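Trp Repressor Binding Protein (Bacillus subtilis, PDB 1RLI) is a putative NAD(P)H-dependent oxidoreductase that probably carries FMN and belongs to the SsuE family of flavin reductases. Local coordinates at residues D[8-13]-D[18-23]; D[60-65]-D[94-99]; D[77-80]-D[86-89]; D[98-103]-D[107-112]. One frame throughout, in Å; residues are numbered along the deposited sequence.

How the contacts relate
All four contacts lie in one flavodoxin-like domain. Contacts 1 and 3 are close neighbours, centres about 8 Å apart, at the ends of the adjacent parallel strands 6-10 and 74-80; G11 and S87 link the loops that follow, where relatives bind the flavin. Contacts 2 and 4, centres about 10 Å apart, lie farther out, share S98 and Q99 and both use helix 97-100. Along the chain contact 1 comes first; contact 3 is nested inside the loop closed by contact 2, and contact 4 begins where contact 2 ends. W97 packing on F77 and I94 on M86 join the two groups, and contacts 2, 3 and 4 all touch the second subunit.

Contact 1. Residues D[8-13]-D[18-23]; sequences VINGGT and NTDVLA
The first strand-loop-helix turn of the flavodoxin-like fold, where relatives hold the FMN phosphate, is tied here by N10 at the end of strand 6-10 to D20 in the first turn of helix 18-27, with T19 packed alongside. The N10 amide works in two directions. Its ND2 gives D20 OD2 a hydrogen bond of 2.8 Å, 161° at the hydrogen, with the two side chains crossing at about a right angle, although the position of that oxygen is less sure. Its OD1 accepts the backbone N of G12 at 2.7 Å in the carbonyl plane, an Asx turn that bends the chain out of the strand. With CG anti to the backbone N (chi1 -169°), the amide reaches over to the helix, and T19 CG2 lies 3.3 Å from N10 OD1. A leucine here would probably leave both G12 N and the D20 carboxylate without this mate and let the loop shift. Farther back, V8 CG1 meets A23 CB at 3.9 Å. Helix residues 18-23 run nearly antiparallel to strand residues 8-10, and strand 6-10 lies between strands 33-41 and 74-80; T19 also leans on A78 and P80, while L22 packs on strand 117-124 and helix 168-175.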
loop_
_atom_site.group_PDB
_atom_site.type_symbol
_atom_site.label_atom_id
_atom_site.label_comp_id
_atom_site.label_asym_id
_atom_site.label_seq_id
_atom_site.Cartn_x
_atom_site.Cartn_y
_atom_site.Cartn_z
ATOM N N VAL D 8 -18.960 8.806 -16.294
ATOM C CA VAL D 8 -18.926 8.489 -14.882
ATOM C C VAL D 8 -19.469 7.078 -14.815
ATOM O O VAL D 8 -20.604 6.825 -15.231
ATOM C CB VAL D 8 -19.825 9.400 -14.030
ATOM C CG1 VAL D 8 -19.871 8.855 -12.606
ATOM C CG2 VAL D 8 -19.291 10.806 -14.019
ATOM N N ILE D 9 -18.645 6.157 -14.327
ATOM C CA ILE D 9 -19.031 4.751 -14.198
ATOM C C ILE D 9 -19.364 4.566 -12.732
ATOM O O ILE D 9 -18.476 4.474 -11.874
ATOM C CB ILE D 9 -17.867 3.840 -14.604
ATOM C CG1 ILE D 9 -17.502 4.129 -16.067
ATOM C CG2 ILE D 9 -18.249 2.379 -14.414
ATOM C CD1 ILE D 9 -16.215 3.536 -16.482
ATOM N N ASN D 10 -20.659 4.497 -12.456
ATOM C CA ASN D 10 -21.137 4.408 -11.088
ATOM C C ASN D 10 -21.455 2.985 -10.651
ATOM O O ASN D 10 -22.391 2.373 -11.162
ATOM C CB ASN D 10 -22.379 5.289 -10.969
ATOM C CG ASN D 10 -22.821 5.481 -9.550
ATOM O OD1 ASN D 10 -22.523 4.671 -8.683
ATOM N ND2 ASN D 10 -23.556 6.565 -9.303
ATOM N N GLY D 11 -20.672 2.476 -9.693
ATOM C CA GLY D 11 -20.875 1.134 -9.187
ATOM C C GLY D 11 -21.523 1.161 -7.817
ATOM O O GLY D 11 -21.455 0.192 -7.064
ATOM N N GLY D 12 -22.155 2.278 -7.487
ATOM C CA GLY D 12 -22.809 2.372 -6.196
ATOM C C GLY D 12 -24.307 2.284 -6.377
ATOM O O GLY D 12 -24.799 1.556 -7.241
ATOM N N THR D 13 -25.037 3.014 -5.546
ATOM C CA THR D 13 -26.483 3.039 -5.645
ATOM C C THR D 13 -26.756 4.304 -6.432
ATOM O O THR D 13 -25.818 4.936 -6.923
ATOM C CB THR D 13 -27.152 3.112 -4.258
ATOM O OG1 THR D 13 -26.596 4.199 -3.505
ATOM C CG2 THR D 13 -26.937 1.805 -3.510
ATOM N N ASN D 18 -24.173 8.453 -1.641
ATOM C CA ASN D 18 -22.978 9.272 -1.507
ATOM C C ASN D 18 -22.118 9.273 -2.751
ATOM O O ASN D 18 -21.483 10.276 -3.078
ATOM C CB ASN D 18 -22.152 8.805 -0.316
ATOM C CG ASN D 18 -22.929 8.866 0.973
ATOM O OD1 ASN D 18 -23.535 9.891 1.294
ATOM N ND2 ASN D 18 -22.923 7.773 1.722
ATOM N N THR D 19 -22.090 8.139 -3.437
ATOM C CA THR D 19 -21.309 8.001 -4.645
ATOM C C THR D 19 -21.863 8.898 -5.746
ATOM O O THR D 19 -21.108 9.582 -6.440
ATOM C CB THR D 19 -21.302 6.527 -5.108
ATOM O OG1 THR D 19 -20.533 5.747 -4.179
ATOM C CG2 THR D 19 -20.715 6.404 -6.485
ATOM N N ASP D 20 -23.182 8.884 -5.909
ATOM C CA ASP D 20 -23.830 9.710 -6.926
ATOM C C ASP D 20 -23.579 11.183 -6.659
ATOM O O ASP D 20 -23.231 11.951 -7.561
ATOM C CB ASP D 20 -25.343 9.480 -6.932
ATOM C CG ASP D 20 -25.724 8.088 -7.376
ATOM O OD1 ASP D 20 -26.715 7.970 -8.130
ATOM O OD2 ASP D 20 -25.049 7.118 -6.968
ATOM N N VAL D 21 -23.773 11.568 -5.406
ATOM C CA VAL D 21 -23.586 12.945 -4.979
ATOM C C VAL D 21 -22.174 13.451 -5.260
ATOM O O VAL D 21 -22.007 14.508 -5.858
ATOM C CB VAL D 21 -23.898 13.097 -3.468
ATOM C CG1 VAL D 21 -23.527 14.492 -2.987
ATOM C CG2 VAL D 21 -25.384 12.826 -3.214
ATOM N N LEU D 22 -21.152 12.702 -4.831
ATOM C CA LEU D 22 -19.784 13.140 -5.055
ATOM C C LEU D 22 -19.442 13.224 -6.532
ATOM O O LEU D 22 -18.714 14.119 -6.951
ATOM C CB LEU D 22 -18.781 12.203 -4.371
ATOM C CG LEU D 22 -18.479 12.469 -2.899
ATOM C CD1 LEU D 22 -17.397 11.510 -2.395
ATOM C CD2 LEU D 22 -18.012 13.912 -2.749
ATOM N N ALA D 23 -19.968 12.289 -7.318
ATOM C CA ALA D 23 -19.689 12.285 -8.749
ATOM C C ALA D 23 -20.259 13.530 -9.410
ATOM O O ALA D 23 -19.619 14.129 -10.275
ATOM C CB ALA D 23 -20.265 11.042 -9.397
HETATM O O HOH W 1 -23.336 4.971 -3.223
#

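Contact 2. Residues D[60-65]-D[94-99]; sequences DDYDSI and IDRWSQ
At the start of helix 62-70, Y62 lies under the extended arm of R96, which leaves the chain at the junction of helices 88-95 and 97-100. The two side chains slide past each other in opposite directions: the base of the arginine sits by the phenol end, R96 CG being 3.4 Å from Y62 CZ, and the guanidinium reaches back over the root of the ring. R96 CD stands over the middle of the ring, 3.4 Å from the centroid of Y62 and 1° off the normal, a CH-pi contact. Beyond it R96 NE comes within 3.3 Å of Y62 CD2, and the guanidinium stacks flat on the ring, planes 17° apart. An anti first torsion (chi1 -167°) followed by a straight chain lays the whole arm along the one face. In fold terms this clasps the helix that leads into strand 74-80 to the helical pair that leaves it, both in the same helical layer on one side of the sheet of an alpha/beta/alpha fold. The guanidinium is positioned at its far end as well: NH1 bonds to Q59 OE1, and water 2, 2.9 Å from R96 NH2, passes the link on to D63 OD1, whose carboxylate also forms a salt bridge with R105. The hydroxyl of Y62 turns to T100, and it touches the edge of the W97 indole in the ring plane, OH to CD1 3.4 Å. F93 meets the rings of both Y62 and W97, and the helical junction faces the second subunit, where S98 OG bonds to W83 of that chain.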
loop_
_atom_site.group_PDB
_atom_site.type_symbol
_atom_site.label_atom_id
_atom_site.label_comp_id
_atom_site.label_asym_id
_atom_site.label_seq_id
_atom_site.Cartn_x
_atom_site.Cartn_y
_atom_site.Cartn_z
ATOM N N ASP D 60 -26.111 -7.584 -18.645
ATOM C CA ASP D 60 -26.719 -7.770 -19.953
ATOM C C ASP D 60 -26.343 -6.636 -20.892
ATOM O O ASP D 60 -26.236 -6.840 -22.110
ATOM C CB ASP D 60 -28.247 -7.840 -19.824
ATOM C CG ASP D 60 -28.718 -9.087 -19.092
ATOM O OD1 ASP D 60 -28.245 -9.346 -17.966
ATOM O OD2 ASP D 60 -29.571 -9.814 -19.644
ATOM N N ASP D 61 -26.117 -5.446 -20.336
ATOM C CA ASP D 61 -25.782 -4.296 -21.166
ATOM C C ASP D 61 -24.292 -3.926 -21.173
ATOM O O ASP D 61 -23.923 -2.793 -21.501
ATOM C CB ASP D 61 -26.635 -3.092 -20.743
ATOM C CG ASP D 61 -26.283 -2.568 -19.355
ATOM O OD1 ASP D 61 -25.851 -3.361 -18.482
ATOM O OD2 ASP D 61 -26.459 -1.350 -19.143
ATOM N N TYR D 62 -23.444 -4.902 -20.852
ATOM C CA TYR D 62 -21.994 -4.675 -20.808
ATOM C C TYR D 62 -21.410 -4.143 -22.118
ATOM O O TYR D 62 -20.636 -3.190 -22.095
ATOM C CB TYR D 62 -21.278 -5.971 -20.375
ATOM C CG TYR D 62 -19.766 -5.867 -20.331
ATOM C CD1 TYR D 62 -19.113 -5.366 -19.209
ATOM C CD2 TYR D 62 -18.998 -6.274 -21.414
ATOM C CE1 TYR D 62 -17.717 -5.278 -19.161
ATOM C CE2 TYR D 62 -17.591 -6.181 -21.381
ATOM C CZ TYR D 62 -16.965 -5.684 -20.246
ATOM O OH TYR D 62 -15.583 -5.594 -20.207
ATOM N N ASP D 63 -21.753 -4.747 -23.264
ATOM C CA ASP D 63 -21.228 -4.264 -24.545
ATOM C C ASP D 63 -21.629 -2.816 -24.817
ATOM O O ASP D 63 -20.830 -2.050 -25.344
ATOM C CB ASP D 63 -21.701 -5.135 -25.726
ATOM C CG ASP D 63 -21.142 -6.547 -25.675
ATOM O OD1 ASP D 63 -20.061 -6.748 -25.074
ATOM O OD2 ASP D 63 -21.786 -7.459 -26.251
ATOM N N SER D 64 -22.864 -2.447 -24.482
ATOM C CA SER D 64 -23.321 -1.068 -24.677
ATOM C C SER D 64 -22.504 -0.107 -23.812
ATOM O O SER D 64 -22.227 1.035 -24.207
ATOM C CB SER D 64 -24.803 -0.936 -24.310
ATOM O OG SER D 64 -25.600 -1.509 -25.326
ATOM N N ILE D 65 -22.126 -0.569 -22.625
ATOM C CA ILE D 65 -21.339 0.259 -21.718
ATOM C C ILE D 65 -19.938 0.476 -22.276
ATOM O O ILE D 65 -19.433 1.604 -22.306
ATOM C CB ILE D 65 -21.287 -0.375 -20.319
ATOM C CG1 ILE D 65 -22.691 -0.302 -19.710
ATOM C CG2 ILE D 65 -20.247 0.356 -19.418
ATOM C CD1 ILE D 65 -22.857 -0.992 -18.359
ATOM N N ILE D 94 -14.828 -4.515 -14.153
ATOM C CA ILE D 94 -13.406 -4.453 -14.486
ATOM C C ILE D 94 -12.834 -5.855 -14.805
ATOM O O ILE D 94 -12.041 -5.998 -15.745
ATOM C CB ILE D 94 -12.619 -3.745 -13.331
ATOM C CG1 ILE D 94 -13.032 -2.263 -13.305
ATOM C CG2 ILE D 94 -11.099 -3.869 -13.529
ATOM C CD1 ILE D 94 -12.496 -1.467 -12.086
ATOM N N ASP D 95 -13.242 -6.886 -14.064
ATOM C CA ASP D 95 -12.717 -8.228 -14.327
ATOM C C ASP D 95 -13.020 -8.644 -15.778
ATOM O O ASP D 95 -12.225 -9.358 -16.397
ATOM C CB ASP D 95 -13.334 -9.290 -13.404
ATOM C CG ASP D 95 -12.722 -9.312 -11.994
ATOM O OD1 ASP D 95 -11.729 -8.608 -11.730
ATOM O OD2 ASP D 95 -13.262 -10.070 -11.158
ATOM N N ARG D 96 -14.173 -8.220 -16.297
ATOM C CA ARG D 96 -14.563 -8.565 -17.668
ATOM C C ARG D 96 -13.689 -7.875 -18.725
ATOM O O ARG D 96 -13.733 -8.222 -19.909
ATOM C CB ARG D 96 -16.059 -8.275 -17.896
ATOM C CG ARG D 96 -16.647 -8.876 -19.187
ATOM C CD ARG D 96 -18.171 -8.982 -19.051
ATOM N NE ARG D 96 -18.840 -9.345 -20.297
ATOM C CZ ARG D 96 -20.130 -9.651 -20.371
ATOM N NH1 ARG D 96 -20.865 -9.641 -19.262
ATOM N NH2 ARG D 96 -20.683 -9.941 -21.554
ATOM N N TRP D 97 -12.878 -6.891 -18.330
ATOM C CA TRP D 97 -11.977 -6.282 -19.311
ATOM C C TRP D 97 -11.061 -7.389 -19.850
ATOM O O TRP D 97 -10.527 -7.282 -20.942
ATOM C CB TRP D 97 -11.121 -5.174 -18.680
ATOM C CG TRP D 97 -11.888 -3.915 -18.385
ATOM C CD1 TRP D 97 -13.223 -3.696 -18.589
ATOM C CD2 TRP D 97 -11.373 -2.729 -17.774
ATOM N NE1 TRP D 97 -13.568 -2.444 -18.134
ATOM C CE2 TRP D 97 -12.454 -1.833 -17.622
ATOM C CE3 TRP D 97 -10.104 -2.342 -17.329
ATOM C CZ2 TRP D 97 -12.309 -0.565 -17.037
ATOM C CZ3 TRP D 97 -9.951 -1.080 -16.742
ATOM C CH2 TRP D 97 -11.057 -0.205 -16.602
ATOM N N SER D 98 -10.860 -8.452 -19.072
ATOM C CA SER D 98 -10.019 -9.547 -19.548
ATOM C C SER D 98 -10.642 -10.140 -20.814
ATOM O O SER D 98 -9.926 -10.532 -21.738
ATOM C CB SER D 98 -9.877 -10.638 -18.482
ATOM O OG SER D 98 -8.961 -10.204 -17.485
ATOM N N GLN D 99 -11.967 -10.213 -20.827
ATOM C CA GLN D 99 -12.696 -10.739 -21.981
ATOM C C GLN D 99 -12.638 -9.757 -23.140
ATOM O O GLN D 99 -12.412 -10.137 -24.283
ATOM C CB GLN D 99 -14.171 -10.983 -21.632
ATOM C CG GLN D 99 -14.449 -12.297 -20.932
ATOM C CD GLN D 99 -15.908 -12.419 -20.470
ATOM O OE1 GLN D 99 -16.867 -12.132 -21.220
ATOM N NE2 GLN D 99 -16.079 -12.854 -19.229
HETATM O O HOH W 2 -19.834 -9.524 -24.257
#

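Contact 3. Residues D[77-80]-D[86-89]; sequences FATP and MSGT
T79 and S87 meet where strand 74-80 gives way to helix 88-95. The tight part is one hydroxyl: T79 OG1 accepts the backbone N of S87 at 3.0 Å, 142° at the hydrogen, and donates to P80 O at 2.8 Å, approaching 19° out of the carbonyl plane. Its chi1 of -178° carries the oxygen, rather than the methyl, to the far side from the backbone N and over to the incoming loop. S87 CB closes in on the same oxygen at 3.5 Å. The rest is looser: P80 CG only brushes S87 CB at 3.9 Å, and M86 merely sets its CB by T79 OG1 before its side chain turns off to helix 133-146. This side is buried rather than open to solvent. A valine in place of T79 would probably leave S87 N and P80 O without their mate and make the loop's path less certain. S87 itself is the N-cap of helix 88-95. The chemistry implies two hydroxyls that each grip buried backbone groups beside the probable flavin site: T79 OG1 holds S87 N and P80 O, S87 OG holds L90 N and G11 O, just past the end of neighbouring strand 6-10.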
loop_
_atom_site.group_PDB
_atom_site.type_symbol
_atom_site.label_atom_id
_atom_site.label_comp_id
_atom_site.label_asym_id
_atom_site.label_seq_id
_atom_site.Cartn_x
_atom_site.Cartn_y
_atom_site.Cartn_z
ATOM N N PHE D 77 -14.358 6.588 -12.171
ATOM C CA PHE D 77 -14.888 5.362 -11.574
ATOM C C PHE D 77 -15.344 5.739 -10.193
ATOM O O PHE D 77 -14.534 6.142 -9.368
ATOM C CB PHE D 77 -13.784 4.312 -11.509
ATOM C CG PHE D 77 -13.366 3.811 -12.855
ATOM C CD1 PHE D 77 -13.966 2.688 -13.409
ATOM C CD2 PHE D 77 -12.409 4.499 -13.599
ATOM C CE1 PHE D 77 -13.613 2.261 -14.692
ATOM C CE2 PHE D 77 -12.061 4.075 -14.872
ATOM C CZ PHE D 77 -12.670 2.951 -15.415
ATOM N N ALA D 78 -16.643 5.618 -9.943
ATOM C CA ALA D 78 -17.200 5.986 -8.646
ATOM C C ALA D 78 -17.705 4.747 -7.941
ATOM O O ALA D 78 -18.511 3.994 -8.493
ATOM C CB ALA D 78 -18.334 6.994 -8.837
ATOM N N THR D 79 -17.276 4.542 -6.701
ATOM C CA THR D 79 -17.703 3.324 -6.013
ATOM C C THR D 79 -17.749 3.394 -4.506
ATOM O O THR D 79 -17.002 4.138 -3.895
ATOM C CB THR D 79 -16.730 2.158 -6.329
ATOM O OG1 THR D 79 -17.181 0.948 -5.694
ATOM C CG2 THR D 79 -15.313 2.489 -5.768
ATOM N N PRO D 80 -18.657 2.628 -3.893
ATOM C CA PRO D 80 -18.698 2.637 -2.435
ATOM C C PRO D 80 -17.566 1.682 -2.067
ATOM O O PRO D 80 -17.136 0.869 -2.903
ATOM C CB PRO D 80 -20.079 2.054 -2.114
ATOM C CG PRO D 80 -20.393 1.202 -3.287
ATOM C CD PRO D 80 -19.883 2.036 -4.451
ATOM N N MET D 86 -13.622 -2.349 -3.945
ATOM C CA MET D 86 -14.665 -1.678 -4.704
ATOM C C MET D 86 -15.978 -2.455 -4.572
ATOM O O MET D 86 -16.040 -3.476 -3.893
ATOM C CB MET D 86 -14.245 -1.557 -6.172
ATOM C CG MET D 86 -14.049 -2.894 -6.876
ATOM S SD MET D 86 -13.340 -2.692 -8.536
ATOM C CE MET D 86 -11.567 -2.467 -8.086
ATOM N N SER D 87 -17.022 -1.986 -5.233
ATOM C CA SER D 87 -18.304 -2.673 -5.153
ATOM C C SER D 87 -18.304 -3.977 -5.957
ATOM O O SER D 87 -17.436 -4.200 -6.790
ATOM C CB SER D 87 -19.418 -1.748 -5.666
ATOM O OG SER D 87 -19.359 -1.605 -7.071
ATOM N N GLY D 88 -19.272 -4.851 -5.684
ATOM C CA GLY D 88 -19.361 -6.085 -6.442
ATOM C C GLY D 88 -19.594 -5.769 -7.913
ATOM O O GLY D 88 -19.012 -6.410 -8.793
ATOM N N THR D 89 -20.440 -4.784 -8.209
ATOM C CA THR D 89 -20.691 -4.455 -9.610
ATOM C C THR D 89 -19.459 -3.925 -10.329
ATOM O O THR D 89 -19.194 -4.318 -11.457
ATOM C CB THR D 89 -21.830 -3.433 -9.772
ATOM O OG1 THR D 89 -21.550 -2.261 -8.998
ATOM C CG2 THR D 89 -23.159 -4.042 -9.311
#

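Contact 4. Residues D[98-103]-D[107-112]; sequences SQTLRD and PDFKQQ
The hydroxyl of T100, whose methyl lies against F109, is held by two groups: OG1 forms a hydrogen bond with Y62 OH from helix 62-70 and a weak one with R96 O. That hold fixes the rotation of the side chain (chi1 -51°), with CG2 anti to the backbone N and aimed at the phenyl ring. The methyl stands over the ring centre, T100 CG2 to the F109 centroid 3.5 Å and 7° off the normal, a CH-pi contact. L101 comes from another direction: its CD2 meets F109 CD2 at the ring edge at 3.7 Å and also rests on K110 CB at 3.8 Å. Toward the loop the contact thins, with D103 O lying 3.7 Å from P107 N. A type I turn from T100 to D103, closed by D103 N to T100 O at 3.1 Å, follows on from helix 97-100; D103 forms a salt bridge with R105 in the short loop. F109 also packs on I66 and L70 of helix 62-70, and L101 touches W83 of the second subunit. Two short helices packed this way belong to the beta-alpha-beta crossover from strand 74-80 to its parallel neighbour 117-124, as in flavodoxin-like folds.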
loop_
_atom_site.group_PDB
_atom_site.type_symbol
_atom_site.label_atom_id
_atom_site.label_comp_id
_atom_site.label_asym_id
_atom_site.label_seq_id
_atom_site.Cartn_x
_atom_site.Cartn_y
_atom_site.Cartn_z
ATOM N N SER D 98 -10.860 -8.452 -19.072
ATOM C CA SER D 98 -10.019 -9.547 -19.548
ATOM C C SER D 98 -10.642 -10.140 -20.814
ATOM O O SER D 98 -9.926 -10.532 -21.738
ATOM C CB SER D 98 -9.877 -10.638 -18.482
ATOM O OG SER D 98 -8.961 -10.204 -17.485
ATOM N N GLN D 99 -11.967 -10.213 -20.827
ATOM C CA GLN D 99 -12.696 -10.739 -21.981
ATOM C C GLN D 99 -12.638 -9.757 -23.140
ATOM O O GLN D 99 -12.412 -10.137 -24.283
ATOM C CB GLN D 99 -14.171 -10.983 -21.632
ATOM C CG GLN D 99 -14.449 -12.297 -20.932
ATOM C CD GLN D 99 -15.908 -12.419 -20.470
ATOM O OE1 GLN D 99 -16.867 -12.132 -21.220
ATOM N NE2 GLN D 99 -16.079 -12.854 -19.229
ATOM N N THR D 100 -12.853 -8.486 -22.844
ATOM C CA THR D 100 -12.845 -7.476 -23.888
ATOM C C THR D 100 -11.491 -7.349 -24.559
ATOM O O THR D 100 -11.414 -7.010 -25.737
ATOM C CB THR D 100 -13.310 -6.134 -23.298
ATOM O OG1 THR D 100 -14.543 -6.358 -22.593
ATOM C CG2 THR D 100 -13.518 -5.117 -24.381
ATOM N N LEU D 101 -10.420 -7.633 -23.821
ATOM C CA LEU D 101 -9.075 -7.562 -24.381
ATOM C C LEU D 101 -8.845 -8.676 -25.401
ATOM O O LEU D 101 -7.838 -8.674 -26.115
ATOM C CB LEU D 101 -8.036 -7.651 -23.262
ATOM C CG LEU D 101 -7.879 -6.352 -22.458
ATOM C CD1 LEU D 101 -7.209 -6.642 -21.122
ATOM C CD2 LEU D 101 -7.049 -5.360 -23.254
ATOM N N ARG D 102 -9.789 -9.617 -25.476
ATOM C CA ARG D 102 -9.691 -10.730 -26.421
ATOM C C ARG D 102 -10.894 -10.710 -27.365
ATOM O O ARG D 102 -11.083 -11.638 -28.154
ATOM C CB ARG D 102 -9.684 -12.066 -25.652
ATOM C CG ARG D 102 -8.572 -12.163 -24.601
ATOM C CD ARG D 102 -8.416 -13.571 -24.018
ATOM N NE ARG D 102 -9.587 -14.007 -23.264
ATOM C CZ ARG D 102 -9.670 -14.024 -21.935
ATOM N NH1 ARG D 102 -8.644 -13.635 -21.192
ATOM N NH2 ARG D 102 -10.793 -14.419 -21.350
ATOM N N ASP D 103 -11.693 -9.643 -27.284
ATOM C CA ASP D 103 -12.940 -9.518 -28.063
ATOM C C ASP D 103 -12.730 -8.925 -29.458
ATOM O O ASP D 103 -12.389 -7.763 -29.581
ATOM C CB ASP D 103 -13.912 -8.643 -27.247
ATOM C CG ASP D 103 -15.335 -8.672 -27.765
ATOM O OD1 ASP D 103 -15.551 -9.002 -28.939
ATOM O OD2 ASP D 103 -16.248 -8.352 -26.981
ATOM N N PRO D 107 -11.510 -4.656 -31.371
ATOM C CA PRO D 107 -10.124 -4.934 -31.740
ATOM C C PRO D 107 -9.035 -3.992 -31.266
ATOM O O PRO D 107 -7.877 -4.397 -31.165
ATOM C CB PRO D 107 -10.187 -5.028 -33.272
ATOM C CG PRO D 107 -11.244 -4.047 -33.610
ATOM C CD PRO D 107 -12.312 -4.368 -32.578
ATOM N N ASP D 108 -9.394 -2.747 -30.961
ATOM C CA ASP D 108 -8.401 -1.772 -30.525
ATOM C C ASP D 108 -8.588 -1.330 -29.071
ATOM O O ASP D 108 -8.064 -0.292 -28.667
ATOM C CB ASP D 108 -8.473 -0.546 -31.423
ATOM C CG ASP D 108 -8.354 -0.903 -32.883
ATOM O OD1 ASP D 108 -7.323 -1.502 -33.244
ATOM O OD2 ASP D 108 -9.289 -0.586 -33.652
ATOM N N PHE D 109 -9.300 -2.143 -28.295
ATOM C CA PHE D 109 -9.600 -1.851 -26.897
ATOM C C PHE D 109 -8.397 -1.424 -26.060
ATOM O O PHE D 109 -8.429 -0.380 -25.417
ATOM C CB PHE D 109 -10.277 -3.075 -26.253
ATOM C CG PHE D 109 -10.771 -2.834 -24.847
ATOM C CD1 PHE D 109 -11.788 -1.905 -24.599
ATOM C CD2 PHE D 109 -10.228 -3.544 -23.770
ATOM C CE1 PHE D 109 -12.261 -1.684 -23.308
ATOM C CE2 PHE D 109 -10.699 -3.320 -22.469
ATOM C CZ PHE D 109 -11.718 -2.391 -22.246
ATOM N N LYS D 110 -7.343 -2.228 -26.054
ATOM C CA LYS D 110 -6.170 -1.893 -25.259
ATOM C C LYS D 110 -5.627 -0.517 -25.648
ATOM O O LYS D 110 -5.425 0.335 -24.794
ATOM C CB LYS D 110 -5.071 -2.947 -25.446
ATOM C CG LYS D 110 -3.970 -2.853 -24.391
ATOM C CD LYS D 110 -2.945 -3.978 -24.517
ATOM C CE LYS D 110 -1.985 -3.757 -25.679
ATOM N NZ LYS D 110 -0.892 -4.768 -25.663
ATOM N N GLN D 111 -5.386 -0.307 -26.937
ATOM C CA GLN D 111 -4.854 0.976 -27.404
ATOM C C GLN D 111 -5.792 2.132 -27.062
ATOM O O GLN D 111 -5.345 3.171 -26.559
ATOM C CB GLN D 111 -4.612 0.933 -28.919
ATOM C CG GLN D 111 -3.684 2.026 -29.462
ATOM C CD GLN D 111 -4.236 3.425 -29.284
ATOM O OE1 GLN D 111 -5.364 3.723 -29.691
ATOM N NE2 GLN D 111 -3.437 4.299 -28.680
ATOM N N GLN D 112 -7.084 1.954 -27.329
ATOM C CA GLN D 112 -8.067 2.990 -27.034
ATOM C C GLN D 112 -8.093 3.353 -25.545
ATOM O O GLN D 112 -8.170 4.530 -25.181
ATOM C CB GLN D 112 -9.471 2.544 -27.462
ATOM C CG GLN D 112 -9.715 2.529 -28.960
ATOM C CD GLN D 112 -11.023 1.853 -29.297
ATOM O OE1 GLN D 112 -11.200 0.667 -29.027
ATOM N NE2 GLN D 112 -11.953 2.601 -29.881
#